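Local coordinates for prenyltransference for protein (Lavandula lanata, PDB 5HC8) that catalyses the head-to-middle condensation of two dimethylallyl diphosphate units to lavandulyl diphosphate, using the fold of cis-prenyltransferases, at residues G22-A27 with K74-F79; H38-N43 with L219-G224; S66-N71 with L200-L205. All blocks are in the same frame, centred on the assembly; numbering follows the deposited sequence.

Contact 1. Residues G22-A27 with K74-F79; sequences GHRKWA and KMEVDF. With PIS (trihydrogen thiodiphosphate), chain C; 61G (2-methylbuta-1,3-diene), chain D.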
# COMPACT_ATOMS: atom_id res chain seq x y z
N GLY A 22 10.27 12.00 11.07
CA GLY A 22 10.14 13.31 11.70
C GLY A 22 11.34 13.65 12.58
O GLY A 22 11.33 14.61 13.32
N HIS A 23 12.40 12.87 12.49
CA HIS A 23 13.58 13.08 13.37
C HIS A 23 14.34 14.35 13.08
O HIS A 23 14.78 15.01 13.99
CB HIS A 23 14.55 11.91 13.28
CG HIS A 23 13.97 10.59 13.69
ND1 HIS A 23 13.30 9.77 12.81
CD2 HIS A 23 13.99 9.94 14.86
CE1 HIS A 23 12.94 8.66 13.44
NE2 HIS A 23 13.35 8.74 14.68
N ARG A 24 14.59 14.67 11.84
CA ARG A 24 15.23 15.94 11.51
C ARG A 24 14.34 17.16 11.78
O ARG A 24 14.82 18.16 12.32
CB ARG A 24 15.70 15.88 10.06
CG ARG A 24 16.13 17.22 9.41
CD ARG A 24 16.53 17.01 7.95
NE ARG A 24 16.42 15.58 7.62
CZ ARG A 24 17.39 14.65 7.71
NH1 ARG A 24 18.64 14.99 8.07
NH2 ARG A 24 17.08 13.39 7.40
N LYS A 25 13.06 17.11 11.43
CA LYS A 25 12.11 18.16 11.82
C LYS A 25 12.15 18.41 13.33
O LYS A 25 12.17 19.55 13.79
CB LYS A 25 10.67 17.83 11.40
CG LYS A 25 10.43 17.77 9.88
CD LYS A 25 9.01 17.36 9.53
CE LYS A 25 8.79 17.19 8.02
NZ LYS A 25 7.68 16.23 7.70
N TRP A 26 12.18 17.33 14.10
CA TRP A 26 12.23 17.42 15.55
C TRP A 26 13.54 18.09 15.98
O TRP A 26 13.54 18.93 16.84
CB TRP A 26 12.16 16.03 16.16
CG TRP A 26 12.11 16.01 17.69
CD1 TRP A 26 11.02 16.10 18.45
CD2 TRP A 26 13.22 15.90 18.59
NE1 TRP A 26 11.33 16.02 19.77
CE2 TRP A 26 12.68 15.90 19.90
CE3 TRP A 26 14.61 15.76 18.42
CZ2 TRP A 26 13.47 15.77 21.04
CZ3 TRP A 26 15.41 15.61 19.57
CH2 TRP A 26 14.83 15.61 20.86
N ALA A 27 14.65 17.65 15.40
CA ALA A 27 15.93 18.27 15.75
C ALA A 27 15.89 19.76 15.43
O ALA A 27 16.17 20.59 16.30
CB ALA A 27 17.05 17.60 15.02
N LYS A 74 26.73 10.04 3.85
CA LYS A 74 27.41 8.93 4.42
C LYS A 74 27.46 8.98 5.89
O LYS A 74 27.32 7.96 6.62
CB LYS A 74 28.81 8.82 3.87
CG LYS A 74 29.48 7.55 4.38
CD LYS A 74 30.47 6.94 3.37
CE LYS A 74 31.89 7.37 3.65
NZ LYS A 74 32.41 6.72 4.88
N MET A 75 27.67 10.17 6.42
CA MET A 75 27.82 10.20 7.85
C MET A 75 26.48 9.96 8.60
O MET A 75 26.48 9.34 9.65
CB MET A 75 28.50 11.47 8.30
CG MET A 75 27.75 12.73 8.01
SD MET A 75 27.65 13.65 9.55
CE MET A 75 26.15 12.92 10.17
N GLU A 76 25.37 10.45 8.04
CA GLU A 76 24.03 10.23 8.63
C GLU A 76 23.73 8.72 8.67
O GLU A 76 23.29 8.20 9.70
CB GLU A 76 22.97 10.94 7.84
CG GLU A 76 21.59 10.73 8.47
CD GLU A 76 20.55 11.66 7.95
OE1 GLU A 76 20.97 12.72 7.47
OE2 GLU A 76 19.31 11.38 8.05
N VAL A 77 23.92 8.07 7.54
CA VAL A 77 23.68 6.66 7.45
C VAL A 77 24.59 5.88 8.44
O VAL A 77 24.15 4.91 9.09
CB VAL A 77 23.87 6.16 5.99
CG1 VAL A 77 23.86 4.65 5.93
CG2 VAL A 77 22.85 6.76 5.04
N ASP A 78 25.86 6.29 8.60
CA ASP A 78 26.79 5.53 9.45
C ASP A 78 26.42 5.71 10.90
O ASP A 78 26.45 4.76 11.68
CB ASP A 78 28.29 5.88 9.21
CG ASP A 78 28.77 5.55 7.78
OD1 ASP A 78 28.13 4.76 7.01
OD2 ASP A 78 29.81 6.12 7.38
N PHE A 79 25.99 6.91 11.25
CA PHE A 79 25.51 7.10 12.60
C PHE A 79 24.27 6.25 12.92
O PHE A 79 24.17 5.65 13.98
CB PHE A 79 25.17 8.55 12.82
CG PHE A 79 24.89 8.87 14.25
CD1 PHE A 79 25.92 8.92 15.16
CD2 PHE A 79 23.58 9.06 14.70
CE1 PHE A 79 25.68 9.20 16.50
CE2 PHE A 79 23.34 9.35 16.04
CZ PHE A 79 24.39 9.41 16.95
P1 PIS C . 12.67 13.88 8.71
O1 PIS C . 13.82 12.88 9.20
P2 PIS C . 13.84 11.29 9.26
S1 PIS C . 13.24 10.87 7.78
O2 PIS C . 11.39 13.16 8.24
O3 PIS C . 12.37 14.85 9.85
O4 PIS C . 12.90 10.96 10.37
O5 PIS C . 13.28 14.55 7.44
O6 PIS C . 15.38 10.88 9.46
CAC 61G D . 15.39 6.35 8.44
CAE 61G D . 15.44 6.70 9.95
CAB 61G D . 15.88 5.79 11.06
CAD 61G D . 14.85 7.93 10.34
CAA 61G D . 14.42 8.72 9.24
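Arg24 and Glu76 join the two helices through a two-pronged salt bridge. The firmer prong runs from Arg24 NH2 to Glu76 OE2 at 3.1 Å; it lies in the guanidinium plane and uses the syn lone pair of the oxygen. The second, from Arg24 NH1 to Glu76 OE1 at 3.3 Å, is weak, and the two planes are turned 37° apart, so the fork is not flat. Glu76 OE2 is also bridged to Arg72, its stronger partner, so this carboxylate is shared between two arginines.

The Arg24 chain starts with CG opposite the backbone N (chi1 167°) and then folds back at chi3, which turns NE toward the thiodiphosphate for a weak bond to its O5. A leucine here would probably leave Glu76 without one of its two arginine partners and remove a positive charge from beside the diphosphate.

Four backbone N-H groups at the start of helix 23-30, those of Gly22, His23, Arg24 and Lys25, grip that anion, together with side chains. Lys25 N reaches O3 of the thiodiphosphate at 2.8 Å, while O4 is held by both His23 N, at 2.9 Å, and His23 ND1, at 2.7 Å, the latter at the ring edge. His23 ND1 also packs 3.4 Å from CAD of the 2-methylbutadiene. With Gly22 N adding a bond to O2 from the N-cap position, the arrangement is the diphosphate-binding loop and helix N-terminus of the cis-prenyltransferase (undecaprenyl diphosphate synthase) fold.

Contact 2. Residues H38-N43 with L219-G224; sequences HQTGVN and LFPDFG. With PIS (trihydrogen thiodiphosphate), chain C.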
# COMPACT_ATOMS: atom_id res chain seq x y z
N HIS A 38 17.78 11.30 15.87
CA HIS A 38 17.79 9.86 15.71
C HIS A 38 18.03 9.05 16.96
O HIS A 38 17.43 7.99 17.14
CB HIS A 38 18.80 9.46 14.68
CG HIS A 38 18.43 9.89 13.31
ND1 HIS A 38 19.36 10.29 12.38
CD2 HIS A 38 17.22 9.96 12.70
CE1 HIS A 38 18.73 10.59 11.25
NE2 HIS A 38 17.44 10.38 11.41
N GLN A 39 18.93 9.51 17.85
CA GLN A 39 19.24 8.75 19.03
C GLN A 39 18.05 8.81 19.99
O GLN A 39 17.78 7.82 20.67
CB GLN A 39 20.51 9.31 19.74
CG GLN A 39 20.89 8.55 20.97
CD GLN A 39 21.28 7.14 20.69
OE1 GLN A 39 22.39 6.87 20.23
NE2 GLN A 39 20.38 6.20 20.95
N THR A 40 17.38 9.96 20.05
CA THR A 40 16.24 10.11 20.97
C THR A 40 15.04 9.28 20.46
O THR A 40 14.30 8.66 21.24
CB THR A 40 15.92 11.57 21.44
OG1 THR A 40 14.59 11.99 21.19
CG2 THR A 40 16.86 12.58 21.02
N GLY A 41 14.94 9.18 19.14
CA GLY A 41 13.99 8.26 18.56
C GLY A 41 14.25 6.84 18.93
O GLY A 41 13.34 6.16 19.39
N VAL A 42 15.50 6.36 18.78
CA VAL A 42 15.77 4.98 18.98
C VAL A 42 15.60 4.61 20.45
O VAL A 42 15.14 3.51 20.76
CB VAL A 42 17.15 4.55 18.46
CG1 VAL A 42 17.35 3.04 18.63
CG2 VAL A 42 17.24 4.88 16.98
N ASN A 43 15.87 5.58 21.33
CA ASN A 43 15.61 5.38 22.77
C ASN A 43 14.16 5.14 23.13
O ASN A 43 13.90 4.57 24.16
CB ASN A 43 16.13 6.55 23.59
CG ASN A 43 17.66 6.61 23.64
OD1 ASN A 43 18.36 5.64 23.32
ND2 ASN A 43 18.17 7.75 24.01
N LEU A 219 6.03 13.83 15.97
CA LEU A 219 7.34 13.54 15.43
C LEU A 219 7.92 12.38 16.24
O LEU A 219 7.72 12.27 17.46
CB LEU A 219 8.24 14.79 15.47
CG LEU A 219 7.73 16.06 14.77
CD1 LEU A 219 8.80 17.13 14.94
CD2 LEU A 219 7.36 15.83 13.31
N PHE A 220 8.58 11.44 15.58
CA PHE A 220 8.83 10.20 16.28
C PHE A 220 9.66 10.37 17.59
O PHE A 220 9.48 9.58 18.52
CB PHE A 220 9.48 9.15 15.46
CG PHE A 220 9.42 7.79 16.14
CD1 PHE A 220 8.24 7.06 16.14
CD2 PHE A 220 10.50 7.27 16.79
CE1 PHE A 220 8.14 5.87 16.80
CE2 PHE A 220 10.42 6.04 17.41
CZ PHE A 220 9.24 5.35 17.42
N PRO A 221 10.62 11.32 17.64
CA PRO A 221 11.27 11.46 18.95
C PRO A 221 10.30 11.77 20.12
O PRO A 221 10.65 11.52 21.28
CB PRO A 221 12.25 12.61 18.72
CG PRO A 221 12.64 12.47 17.33
CD PRO A 221 11.29 12.13 16.63
N ASP A 222 9.13 12.33 19.82
CA ASP A 222 8.07 12.60 20.84
C ASP A 222 7.10 11.43 21.05
O ASP A 222 6.21 11.52 21.89
CB ASP A 222 7.28 13.87 20.47
CG ASP A 222 8.13 15.13 20.54
OD1 ASP A 222 9.03 15.17 21.41
OD2 ASP A 222 7.93 16.03 19.69
N PHE A 223 7.30 10.34 20.32
CA PHE A 223 6.33 9.27 20.24
C PHE A 223 6.61 8.27 21.33
O PHE A 223 7.68 7.71 21.41
CB PHE A 223 6.48 8.54 18.89
CG PHE A 223 5.40 7.56 18.60
CD1 PHE A 223 5.47 6.28 19.12
CD2 PHE A 223 4.32 7.89 17.80
CE1 PHE A 223 4.49 5.32 18.85
CE2 PHE A 223 3.34 6.93 17.54
CZ PHE A 223 3.42 5.66 18.07
N GLY A 224 5.64 8.05 22.19
CA GLY A 224 5.82 7.12 23.29
C GLY A 224 4.74 6.12 23.43
O GLY A 224 3.92 5.89 22.50
P1 PIS C . 12.67 13.88 8.71
O1 PIS C . 13.82 12.88 9.20
P2 PIS C . 13.84 11.29 9.26
S1 PIS C . 13.24 10.87 7.78
O2 PIS C . 11.39 13.16 8.24
O3 PIS C . 12.37 14.85 9.85
O4 PIS C . 12.90 10.96 10.37
O5 PIS C . 13.28 14.55 7.44
O6 PIS C . 15.38 10.88 9.46
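Phe220 turns its CG opposite the backbone N (chi1 -167°), and this swings the ring out until its edge meets the backbone of helix 34-54 at Gly41. CE2 of Phe220 lies 3.5 Å from Gly41 O, with the oxygen near the ring plane, and CD2 of the same ring stands 4.0 Å from Gly41 CA. The carbonyl therefore faces the slightly positive rim of the ring rather than its electron-rich face.

Beside this ring, Pro221 sits directly against the glycine: the CA atoms of Gly41 and Pro221 are 4.2 Å apart, so that backbone packs on backbone. Thr40 completes the interface from the neighbouring position, its OG1 touching Pro221 CB at 3.5 Å while the two side chains cross at about a right angle. No hydrogen bond links the two segments; the contact is made by close packing of a short 3-10 turn, residues 220-222, on a helix.

At the start of the helical segment, His38 points away from this packing. Its CG lies opposite the carbonyl carbon (chi1 -68°), and NE2 gives a nearly straight bond of 2.9 Å to O6 of the thiodiphosphate, at the ring edge. Trp26 lies against both Thr40 and Pro221 and is hydrogen-bonded to Asp222, so helix 23-30 closes one flank of the contact. The arrangement joins the loop between strand 212-215 and helix 225-237 to helix 34-54, next to the diphosphate site of the cis-prenyltransferase fold.

Contact 3. Residues S66-N71 with L200-L205; sequences SPQNFN and LSNFFL. With ISY (3-methylbut-3-enylsulfanyl(phosphonooxy)phosphinic acid), chain F.
Two loops at the pocket that holds the isopentenyl-type (homoallylic) thiolodiphosphate in this cis-prenyltransferase meet here: residues 66-71, which follow strand 59-65, and a type I' turn from Leu200 to Phe203. Asn202 ND2 gives an almost straight hydrogen bond of 3.2 Å to Gln68 OE1, with the acceptor lying in the amide plane of Asn202. Seen from the glutamine, the donor is tilted 25° from the carbonyl plane, and the two amides stand 81° apart. Gln68 reaches this position through a bend at chi2 (69°), while Pro67 CD packs loosely beside Asn202 ND2.

The strongest polar partner of Asn202 lies elsewhere, the backbone N of Arg145, which bonds OD1; ND2 also bonds Glu146. The isopentenyl-type thiolodiphosphate lies between the segments. Ser201 OG donates to its O5 at 2.7 Å, and Asn69 ND2 to its O8 at 2.9 Å.

Asn69 is itself positioned by Ser66. The backbone N of Ser66 bonds Asn69 OD1 at 3.0 Å from above the carbonyl plane, and in return Ser66 OG accepts from Asn69 N, an ST motif. Gly243 of the second subunit also accepts from Asn69 ND2.

With each amide oxygen and nitrogen engaged, the orientations of Asn69 and Asn202 are well defined, and Asn69 and Ser201 offer neutral donors to the two phosphoryl groups, beside the charged Arg193 and Arg199.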
# COMPACT_ATOMS: atom_id res chain seq x y z
N SER A 66 15.11 2.13 5.00
CA SER A 66 14.75 1.76 3.63
C SER A 66 15.95 1.75 2.68
O SER A 66 17.00 2.34 3.00
CB SER A 66 13.71 2.76 3.05
OG SER A 66 14.28 4.01 2.71
N PRO A 67 15.78 1.13 1.49
CA PRO A 67 16.89 1.22 0.51
C PRO A 67 17.15 2.65 0.10
O PRO A 67 18.30 3.07 -0.02
CB PRO A 67 16.39 0.42 -0.69
CG PRO A 67 15.45 -0.59 -0.06
CD PRO A 67 14.74 0.20 1.03
N GLN A 68 16.07 3.40 -0.11
CA GLN A 68 16.16 4.82 -0.42
C GLN A 68 17.00 5.64 0.56
O GLN A 68 17.74 6.56 0.15
CB GLN A 68 14.74 5.41 -0.52
CG GLN A 68 13.92 4.98 -1.76
CD GLN A 68 13.48 3.49 -1.77
OE1 GLN A 68 13.23 2.88 -0.72
NE2 GLN A 68 13.46 2.88 -2.98
N ASN A 69 16.90 5.32 1.84
CA ASN A 69 17.68 5.95 2.85
C ASN A 69 19.20 5.88 2.63
O ASN A 69 19.93 6.68 3.22
CB ASN A 69 17.44 5.34 4.23
CG ASN A 69 16.07 5.68 4.86
OD1 ASN A 69 15.61 4.96 5.79
ND2 ASN A 69 15.47 6.78 4.44
N PHE A 70 19.68 4.90 1.88
CA PHE A 70 21.13 4.81 1.58
C PHE A 70 21.66 5.99 0.73
O PHE A 70 22.87 6.16 0.60
CB PHE A 70 21.49 3.47 0.92
CG PHE A 70 21.53 2.33 1.88
CD1 PHE A 70 22.66 2.10 2.64
CD2 PHE A 70 20.41 1.55 2.11
CE1 PHE A 70 22.70 1.08 3.56
CE2 PHE A 70 20.44 0.50 3.03
CZ PHE A 70 21.59 0.25 3.73
N ASN A 71 20.76 6.78 0.16
CA ASN A 71 21.07 7.97 -0.63
C ASN A 71 21.19 9.21 0.21
O ASN A 71 21.34 10.32 -0.34
CB ASN A 71 20.01 8.18 -1.70
CG ASN A 71 20.17 7.23 -2.86
OD1 ASN A 71 21.23 6.66 -3.05
ND2 ASN A 71 19.11 7.06 -3.66
N LEU A 200 3.46 5.52 2.14
CA LEU A 200 4.16 4.31 2.56
C LEU A 200 5.64 4.41 2.41
O LEU A 200 6.38 3.69 3.11
CB LEU A 200 3.61 3.11 1.75
CG LEU A 200 2.09 2.92 1.88
CD1 LEU A 200 1.67 1.80 0.92
CD2 LEU A 200 1.69 2.55 3.31
N SER A 201 6.12 5.29 1.52
CA SER A 201 7.57 5.42 1.33
C SER A 201 8.35 4.12 1.08
O SER A 201 9.51 3.98 1.47
CB SER A 201 8.23 6.20 2.48
OG SER A 201 7.53 7.40 2.70
N ASN A 202 7.70 3.19 0.40
CA ASN A 202 8.26 1.92 -0.03
C ASN A 202 8.51 0.99 1.16
O ASN A 202 9.45 0.16 1.19
CB ASN A 202 9.44 2.09 -1.01
CG ASN A 202 9.88 0.78 -1.59
OD1 ASN A 202 9.07 -0.05 -1.96
ND2 ASN A 202 11.18 0.55 -1.60
N PHE A 203 7.63 1.11 2.17
CA PHE A 203 7.50 0.03 3.16
C PHE A 203 6.78 -1.17 2.54
O PHE A 203 6.71 -1.35 1.30
CB PHE A 203 6.83 0.59 4.44
CG PHE A 203 6.88 -0.29 5.68
CD1 PHE A 203 8.00 -1.07 6.04
CD2 PHE A 203 5.81 -0.24 6.56
CE1 PHE A 203 8.00 -1.86 7.16
CE2 PHE A 203 5.81 -1.03 7.73
CZ PHE A 203 6.92 -1.82 8.05
N PHE A 204 6.23 -2.05 3.40
CA PHE A 204 5.37 -3.09 2.90
C PHE A 204 4.40 -2.62 1.85
O PHE A 204 3.73 -1.56 1.97
CB PHE A 204 4.48 -3.69 4.06
CG PHE A 204 5.19 -4.40 5.18
CD1 PHE A 204 6.28 -5.21 4.98
CD2 PHE A 204 4.71 -4.28 6.48
CE1 PHE A 204 6.91 -5.82 6.03
CE2 PHE A 204 5.33 -4.93 7.57
CZ PHE A 204 6.44 -5.74 7.35
N LEU A 205 4.18 -3.46 0.85
CA LEU A 205 3.20 -3.21 -0.17
C LEU A 205 2.31 -4.45 -0.23
O LEU A 205 1.13 -4.34 0.04
CB LEU A 205 3.86 -2.93 -1.55
CG LEU A 205 4.75 -1.66 -1.54
CD1 LEU A 205 5.44 -1.55 -2.92
CD2 LEU A 205 3.99 -0.42 -1.27
P1 ISY F . 9.94 9.92 2.77
O2 ISY F . 10.95 8.77 3.41
P3 ISY F . 11.55 8.67 4.86
O4 ISY F . 9.09 10.62 3.89
O5 ISY F . 9.04 9.38 1.62
O6 ISY F . 10.89 10.94 2.16
O7 ISY F . 11.83 10.03 5.41
O8 ISY F . 12.74 7.61 4.84
S9 ISY F . 9.93 7.93 6.04
C10 ISY F . 10.07 6.19 5.72
C11 ISY F . 10.55 5.68 7.06
C12 ISY F . 11.70 4.73 7.17
C13 ISY F . 12.10 4.26 8.50
C14 ISY F . 12.56 4.41 6.01

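How the contacts relate
From the N terminus, the chain passes through 22-27 and 38-43, on two successive helices, then 66-71 and 74-79, and later 200-205 and 219-224. Contact 1 closes a loop of 46 residues that holds helix 34-54 and strand 59-65. Contact 2 closes the longest loop and crosses contact 1, while contact 3 lies wholly within its span and also crosses contact 1. Contacts 1 and 2 touch, notably where His23 CB packs 3.4 Å from His38 CD2, and share the thiodiphosphate. Contact 3 touches contact 1 where Val77 CG2 packs on Asn69 O. Together they tie helices 23-30, 34-54 and 74-89 to the loop after strand 59-65 and the loops flanking strand 212-215, around the substrate site.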